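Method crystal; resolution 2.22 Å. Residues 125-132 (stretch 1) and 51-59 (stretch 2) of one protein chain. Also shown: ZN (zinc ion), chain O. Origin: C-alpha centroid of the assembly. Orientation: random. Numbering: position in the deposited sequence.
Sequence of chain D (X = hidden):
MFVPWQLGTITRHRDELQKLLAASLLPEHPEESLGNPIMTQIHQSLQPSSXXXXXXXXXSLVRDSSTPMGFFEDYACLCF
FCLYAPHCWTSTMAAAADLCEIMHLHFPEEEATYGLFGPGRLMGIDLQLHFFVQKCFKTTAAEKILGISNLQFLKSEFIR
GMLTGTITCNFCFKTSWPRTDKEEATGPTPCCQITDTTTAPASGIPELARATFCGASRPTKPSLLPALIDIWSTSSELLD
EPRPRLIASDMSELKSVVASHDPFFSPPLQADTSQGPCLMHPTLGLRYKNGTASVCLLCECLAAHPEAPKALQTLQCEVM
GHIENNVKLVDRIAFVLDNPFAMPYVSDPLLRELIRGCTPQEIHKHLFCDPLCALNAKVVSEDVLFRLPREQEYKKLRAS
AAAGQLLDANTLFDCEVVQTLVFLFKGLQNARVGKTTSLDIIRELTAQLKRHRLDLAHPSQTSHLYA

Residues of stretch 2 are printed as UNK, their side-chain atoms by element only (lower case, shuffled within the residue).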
# COMPACT_ATOMS: atom_id res chain seq x y z
N ILE D 125 11.70 36.41 17.71
CA ILE D 125 10.87 35.21 17.70
C ILE D 125 9.86 35.26 18.84
O ILE D 125 8.73 34.78 18.69
CB ILE D 125 11.76 33.94 17.78
CG1 ILE D 125 10.95 32.72 17.36
CG2 ILE D 125 12.35 33.75 19.18
CD1 ILE D 125 10.26 32.89 16.03
N ASP D 126 10.21 35.89 19.97
CA ASP D 126 9.28 35.94 21.10
C ASP D 126 8.09 36.85 20.81
O ASP D 126 6.95 36.52 21.18
CB ASP D 126 9.99 36.41 22.36
CG ASP D 126 11.15 35.51 22.75
OD1 ASP D 126 10.90 34.30 22.96
OD2 ASP D 126 12.29 36.02 22.85
N LEU D 127 8.34 37.99 20.15
CA LEU D 127 7.27 38.88 19.70
C LEU D 127 6.39 38.20 18.66
O LEU D 127 5.16 38.33 18.69
CB LEU D 127 7.87 40.17 19.14
CG LEU D 127 8.67 40.99 20.16
CD1 LEU D 127 9.40 42.12 19.46
CD2 LEU D 127 7.79 41.53 21.27
N GLN D 128 7.01 37.55 17.66
CA GLN D 128 6.26 36.83 16.63
C GLN D 128 5.37 35.74 17.23
O GLN D 128 4.21 35.59 16.85
CB GLN D 128 7.23 36.20 15.65
CG GLN D 128 7.93 37.16 14.75
CD GLN D 128 8.62 36.44 13.63
OE1 GLN D 128 7.99 36.08 12.63
NE2 GLN D 128 9.91 36.16 13.80
N LEU D 129 5.92 34.93 18.14
CA LEU D 129 5.15 33.84 18.73
C LEU D 129 3.99 34.38 19.55
O LEU D 129 2.87 33.83 19.50
CB LEU D 129 6.06 32.95 19.58
CG LEU D 129 6.97 31.94 18.86
CD1 LEU D 129 7.95 31.29 19.81
CD2 LEU D 129 6.09 30.86 18.22
N HIS D 130 4.22 35.44 20.33
CA HIS D 130 3.18 35.94 21.23
C HIS D 130 2.10 36.71 20.47
O HIS D 130 0.90 36.47 20.67
CB HIS D 130 3.79 36.81 22.33
CG HIS D 130 2.77 37.42 23.24
ND1 HIS D 130 2.20 36.71 24.28
CD2 HIS D 130 2.23 38.66 23.28
CE1 HIS D 130 1.34 37.49 24.91
NE2 HIS D 130 1.34 38.68 24.32
N PHE D 131 2.49 37.61 19.58
CA PHE D 131 1.52 38.50 18.97
C PHE D 131 0.96 37.99 17.65
O PHE D 131 -0.11 38.46 17.24
CB PHE D 131 2.14 39.88 18.76
CG PHE D 131 2.33 40.66 20.03
CD1 PHE D 131 1.24 41.17 20.70
CD2 PHE D 131 3.59 40.87 20.55
CE1 PHE D 131 1.41 41.87 21.86
CE2 PHE D 131 3.76 41.57 21.71
CZ PHE D 131 2.66 42.07 22.37
N PHE D 132 1.65 37.08 16.96
CA PHE D 132 1.21 36.73 15.60
C PHE D 132 1.02 35.25 15.34
O PHE D 132 -0.03 34.84 14.83
CB PHE D 132 2.19 37.32 14.60
CG PHE D 132 2.22 38.80 14.61
CD1 PHE D 132 1.30 39.52 13.86
CD2 PHE D 132 3.13 39.49 15.39
CE1 PHE D 132 1.30 40.91 13.86
CE2 PHE D 132 3.14 40.88 15.39
CZ PHE D 132 2.22 41.59 14.63
N UNK D 51 8.20 28.32 28.09
CA UNK D 51 7.26 29.42 28.31
C UNK D 51 7.29 30.47 27.22
O UNK D 51 8.24 30.57 26.44
c UNK D 51 9.24 28.28 29.12
c UNK D 51 9.15 29.65 29.72
c UNK D 51 7.73 30.01 29.65
N UNK D 52 6.22 31.25 27.17
CA UNK D 52 6.18 32.43 26.33
C UNK D 52 6.85 33.59 27.05
O UNK D 52 6.35 34.05 28.08
s UNK D 52 4.75 34.31 25.04
c UNK D 52 4.75 32.79 25.98
N UNK D 53 7.97 34.07 26.53
CA UNK D 53 8.72 35.09 27.25
C UNK D 53 7.92 36.37 27.43
O UNK D 53 8.02 37.01 28.48
c UNK D 53 10.04 35.36 26.54
n UNK D 53 14.17 33.62 27.74
n UNK D 53 13.25 35.31 26.47
c UNK D 53 12.25 34.45 25.86
c UNK D 53 11.05 34.23 26.74
c UNK D 53 14.15 34.89 27.35
n UNK D 53 15.04 35.75 27.82
N UNK D 54 7.10 36.74 26.45
CA UNK D 54 6.30 37.96 26.58
C UNK D 54 5.19 37.76 27.60
O UNK D 54 4.89 38.66 28.38
c UNK D 54 5.75 38.40 25.22
c UNK D 54 4.78 39.54 25.39
c UNK D 54 6.87 38.85 24.34
N UNK D 55 4.54 36.61 27.59
CA UNK D 55 3.56 36.35 28.64
C UNK D 55 4.21 36.41 30.01
O UNK D 55 3.61 36.89 30.98
c UNK D 55 2.91 34.98 28.44
s UNK D 55 1.64 34.85 27.13
N UNK D 56 5.46 35.94 30.10
CA UNK D 56 6.14 35.91 31.40
C UNK D 56 6.53 37.31 31.84
O UNK D 56 6.48 37.63 33.04
c UNK D 56 7.35 34.97 31.34
o UNK D 56 6.27 33.70 33.52
n UNK D 56 5.79 31.75 32.48
c UNK D 56 6.95 33.50 31.23
c UNK D 56 6.32 32.98 32.52
N UNK D 57 6.95 38.15 30.90
CA UNK D 57 7.21 39.54 31.21
C UNK D 57 5.98 40.21 31.80
O UNK D 57 6.06 40.89 32.83
c UNK D 57 7.68 40.26 29.95
c UNK D 57 8.60 42.20 28.75
c UNK D 57 9.26 41.74 31.14
c UNK D 57 8.13 41.69 30.11
N UNK D 58 4.82 40.01 31.17
CA UNK D 58 3.59 40.65 31.63
C UNK D 58 3.19 40.20 33.03
O UNK D 58 2.96 41.03 33.91
c UNK D 58 1.52 40.49 28.37
c UNK D 58 2.45 40.36 30.66
c UNK D 58 2.65 40.94 29.27
c UNK D 58 2.66 42.44 29.33
N UNK D 59 3.15 38.88 33.27
CA UNK D 59 2.69 38.42 34.57
C UNK D 59 3.63 38.85 35.67
O UNK D 59 3.21 39.11 36.80
c UNK D 59 1.86 36.40 35.88
c UNK D 59 2.51 36.91 34.60
c UNK D 59 1.96 35.70 38.19
c UNK D 59 -0.16 35.77 37.08
c UNK D 59 2.60 36.14 37.02
c UNK D 59 0.47 36.22 35.93
c UNK D 59 0.59 35.51 38.21
ZN ZN O . 2.52 34.84 25.05

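Position 51 carries three side-chain carbons, one of them bonded back to the residue's own backbone N, so the chain closes into a five-membered ring. It lies out of reach of stretch 1. This is proline, P51, in the loop before the helix.

Position 52 has one carbon and then one sulfur, unbranched. The sulfur lies 2.3 Å from the zinc ion ZN and 3.6 Å from ND1 of H130, which identifies a metal-binding cysteine, C52. It occupies the N-cap: its SG accepts a hydrogen bond from the backbone N of residue 55 at 3.4 Å, with an N-H...acceptor angle of 170°.

At position 53, three carbons lead to a nitrogen and then to a carbon bearing two more nitrogens, a guanidinium. The third carbon approaches D126 OD1 to 3.2 Å. The residue is arginine, R53; its NE forms a long salt bridge with D126 OD2 at 3.8 Å, and no hydrogen bond joins the two.

Position 54 shows three carbons, forked at CB. One branch lies 3.4 Å from H130 CD2, and the other comes 4.2 Å from L127 CD2. With no oxygen at the fork, this is valine, V54. CG1 stands 3.6 Å from the H130 ring centroid, 17° off the ring normal, a CH-pi contact over one face.

Position 55 repeats the carbon-sulfur pattern. Its sulfur is 2.3 Å from ZN and 3.4 Å from H130 ND1, at the edge of the imidazole ring: C55, a second cysteine ligand.

Position 56 has three carbons, the last bearing one oxygen and one nitrogen, a carboxamide. It is glutamine, Q56, and does not touch stretch 1.

Position 57 has four carbons forked at the second, hence leucine, L57, also out of reach.

Position 58 has the same forked four-carbon pattern, but one terminal carbon lies 4.4 Å from H130 NE2. It is L58, a peripheral leucine contact.

Position 59 has one carbon followed by a six-carbon ring without a hydroxyl: phenylalanine, F59, with no contact here.

The contact works through metal coordination and packing. The helices cross at -81°, with axes 9.5 Å apart at closest approach, so the touching region is compact and buries 349 Å² in total. H130 ND1 binds ZN at 2.0 Å, joining C52 SG and C55 SG; a fourth ligand comes from elsewhere in the structure. Beside this site, V54 enters a hole formed by D126, L127, H130 and F131. The metal thus ties the two stretches together where no direct hydrogen bond does.

Stretch 2, residues 51-59: PCRVCQLLF
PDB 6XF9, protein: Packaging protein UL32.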